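Local coordinates for protein acetyl-CoA C-acetyltransferase (Syntrophomonas wolfei subsp. wolfei, PDB 7N7Z) that probably catalyses the thiolase reaction that condenses two acetyl-CoA molecules into acetoacetyl-CoA, or cleaves it in reverse, at residues 18-23 with 219-224. Numbering follows the deposited sequence.
Sequences IGRYLG and KDEHPI
The carboxylate of E221 meets the backbone of G19 and R20, and illustrates how an acid can hold a chain where it leaves a strand for a turn. In the N-terminal half of the thiolase fold, strand 8-20 pairs with strand 254-264; E221 comes from the loop between strand 215-217 and helix 229-232, within the long insertion between strands 113-121 and 254-264. With CG between the backbone N and the carbonyl carbon (chi1 47°) and the chain extended beyond it (chi2 -179°), the side chain carries its carboxylate across to G19 and R20. CG lies 3.4 Å from both I18 O and R20 N. Farther out, OE2 approaches G19 CA at 3.2 Å. The same oxygen accepts a nearly straight bond from R20 N at 2.6 Å through its anti lone pair. G24 N also donates to OE2, which thus links the amide at the start of the type II turn from R20 to G23 to the one just beyond it. An alanine here would probably leave the amides of R20 and G24 without their acceptor and the turn freer to shift.

The backbone of E221 is gripped as well. Its N donates to I18 O, and its O receives R20 NE at 2.7 Å, a bent bond with the oxygen 27° out of the guanidinium plane; H222 O lies over one face of that group. Water 1 donates to I18 O and accepts from H222 N, bridging the two segments.

At the other end, the side chain of I18 is about 7 Å from that of H358, predicted to be a proton acceptor, and packs on L356 of helix 353-356. D220 also forms a salt bridge with R15, through the same OD1 that accepts I18 N at 2.6 Å, nearly along its C-O axis.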
loop_
_atom_site.group_PDB
_atom_site.type_symbol
_atom_site.label_atom_id
_atom_site.label_comp_id
_atom_site.label_asym_id
_atom_site.label_seq_id
_atom_site.Cartn_x
_atom_site.Cartn_y
_atom_site.Cartn_z
ATOM N N ILE B 18 -21.989 7.451 -20.688
ATOM C CA ILE B 18 -21.777 6.531 -19.576
ATOM C C ILE B 18 -20.752 5.498 -20.030
ATOM O O ILE B 18 -21.054 4.625 -20.846
ATOM C CB ILE B 18 -23.087 5.872 -19.129
ATOM C CG1 ILE B 18 -24.102 6.948 -18.731
ATOM C CG2 ILE B 18 -22.836 4.923 -17.960
ATOM C CD1 ILE B 18 -25.454 6.405 -18.325
ATOM N N GLY B 19 -19.531 5.606 -19.502
ATOM C CA GLY B 19 -18.458 4.733 -19.914
ATOM C C GLY B 19 -18.404 3.440 -19.122
ATOM O O GLY B 19 -18.915 3.342 -18.008
ATOM N N ARG B 20 -17.768 2.438 -19.724
ATOM C CA ARG B 20 -17.602 1.150 -19.069
ATOM C C ARG B 20 -16.565 1.244 -17.957
ATOM O O ARG B 20 -15.618 2.031 -18.023
ATOM C CB ARG B 20 -17.164 0.089 -20.078
ATOM C CG ARG B 20 -18.298 -0.671 -20.738
ATOM C CD ARG B 20 -17.754 -1.661 -21.762
ATOM N NE ARG B 20 -18.807 -2.252 -22.581
ATOM C CZ ARG B 20 -19.186 -3.523 -22.532
ATOM N NH1 ARG B 20 -18.637 -4.382 -21.689
ATOM N NH2 ARG B 20 -20.142 -3.943 -23.355
ATOM N N TYR B 21 -16.753 0.424 -16.926
ATOM C CA TYR B 21 -15.744 0.272 -15.887
ATOM C C TYR B 21 -14.401 -0.053 -16.520
ATOM O O TYR B 21 -14.248 -1.088 -17.175
ATOM C CB TYR B 21 -16.157 -0.835 -14.916
ATOM C CG TYR B 21 -15.183 -1.076 -13.783
ATOM C CD1 TYR B 21 -14.758 -0.034 -12.970
ATOM C CD2 TYR B 21 -14.700 -2.352 -13.519
ATOM C CE1 TYR B 21 -13.876 -0.252 -11.934
ATOM C CE2 TYR B 21 -13.817 -2.580 -12.482
ATOM C CZ TYR B 21 -13.410 -1.528 -11.692
ATOM O OH TYR B 21 -12.530 -1.755 -10.657
ATOM N N LEU B 22 -13.432 0.841 -16.334
ATOM C CA LEU B 22 -12.110 0.685 -16.935
ATOM C C LEU B 22 -12.194 0.701 -18.457
ATOM O O LEU B 22 -11.435 0.009 -19.141
ATOM C CB LEU B 22 -11.434 -0.601 -16.444
ATOM C CG LEU B 22 -11.505 -0.822 -14.929
ATOM C CD1 LEU B 22 -11.060 -2.225 -14.551
ATOM C CD2 LEU B 22 -10.668 0.223 -14.201
ATOM N N GLY B 23 -13.118 1.496 -18.997
ATOM C CA GLY B 23 -13.361 1.524 -20.425
ATOM C C GLY B 23 -12.964 2.824 -21.092
ATOM O O GLY B 23 -11.850 3.319 -20.898
ATOM N N LYS B 219 -20.872 8.094 -27.109
ATOM C CA LYS B 219 -21.942 7.112 -27.020
ATOM C C LYS B 219 -21.810 6.309 -25.735
ATOM O O LYS B 219 -20.700 5.978 -25.310
ATOM C CB LYS B 219 -21.919 6.160 -28.223
ATOM C CG LYS B 219 -22.358 6.798 -29.531
ATOM C CD LYS B 219 -21.977 5.936 -30.729
ATOM C CE LYS B 219 -21.164 6.715 -31.762
ATOM N NZ LYS B 219 -19.694 6.556 -31.555
ATOM N N ASP B 220 -22.949 6.002 -25.122
ATOM C CA ASP B 220 -22.968 5.112 -23.971
ATOM C C ASP B 220 -22.552 3.711 -24.402
ATOM O O ASP B 220 -22.977 3.217 -25.450
ATOM C CB ASP B 220 -24.360 5.097 -23.342
ATOM C CG ASP B 220 -24.833 6.487 -22.952
ATOM O OD1 ASP B 220 -24.095 7.182 -22.221
ATOM O OD2 ASP B 220 -25.937 6.888 -23.380
ATOM N N GLU B 221 -21.712 3.068 -23.589
ATOM C CA GLU B 221 -21.017 1.856 -24.009
ATOM C C GLU B 221 -21.262 0.658 -23.098
ATOM O O GLU B 221 -20.582 -0.364 -23.251
ATOM C CB GLU B 221 -19.512 2.130 -24.102
ATOM C CG GLU B 221 -18.944 2.872 -22.904
ATOM C CD GLU B 221 -17.459 3.151 -23.038
ATOM O OE1 GLU B 221 -17.017 3.507 -24.150
ATOM O OE2 GLU B 221 -16.735 3.018 -22.027
ATOM N N HIS B 222 -22.213 0.740 -22.170
ATOM C CA HIS B 222 -22.476 -0.390 -21.288
ATOM C C HIS B 222 -23.374 -1.465 -21.900
ATOM O O HIS B 222 -23.157 -2.653 -21.628
ATOM C CB HIS B 222 -23.109 0.086 -19.978
ATOM C CG HIS B 222 -23.364 -1.020 -19.002
ATOM N ND1 HIS B 222 -22.350 -1.650 -18.313
ATOM C CD2 HIS B 222 -24.514 -1.615 -18.606
ATOM C CE1 HIS B 222 -22.863 -2.586 -17.534
ATOM N NE2 HIS B 222 -24.175 -2.582 -17.690
ATOM N N PRO B 223 -24.387 -1.123 -22.703
ATOM C CA PRO B 223 -25.383 -2.139 -23.071
ATOM C C PRO B 223 -24.760 -3.307 -23.819
ATOM O O PRO B 223 -23.806 -3.151 -24.586
ATOM C CB PRO B 223 -26.375 -1.372 -23.953
ATOM C CG PRO B 223 -25.649 -0.188 -24.435
ATOM C CD PRO B 223 -24.634 0.158 -23.395
ATOM N N ILE B 224 -25.317 -4.492 -23.584
ATOM C CA ILE B 224 -24.827 -5.726 -24.186
ATOM C C ILE B 224 -25.512 -5.911 -25.533
ATOM O O ILE B 224 -26.741 -6.011 -25.608
ATOM C CB ILE B 224 -25.080 -6.935 -23.272
ATOM C CG1 ILE B 224 -24.757 -6.595 -21.813
ATOM C CG2 ILE B 224 -24.245 -8.123 -23.732
ATOM C CD1 ILE B 224 -25.160 -7.679 -20.825
HETATM O O HOH W 1 -23.366 3.102 -20.881
#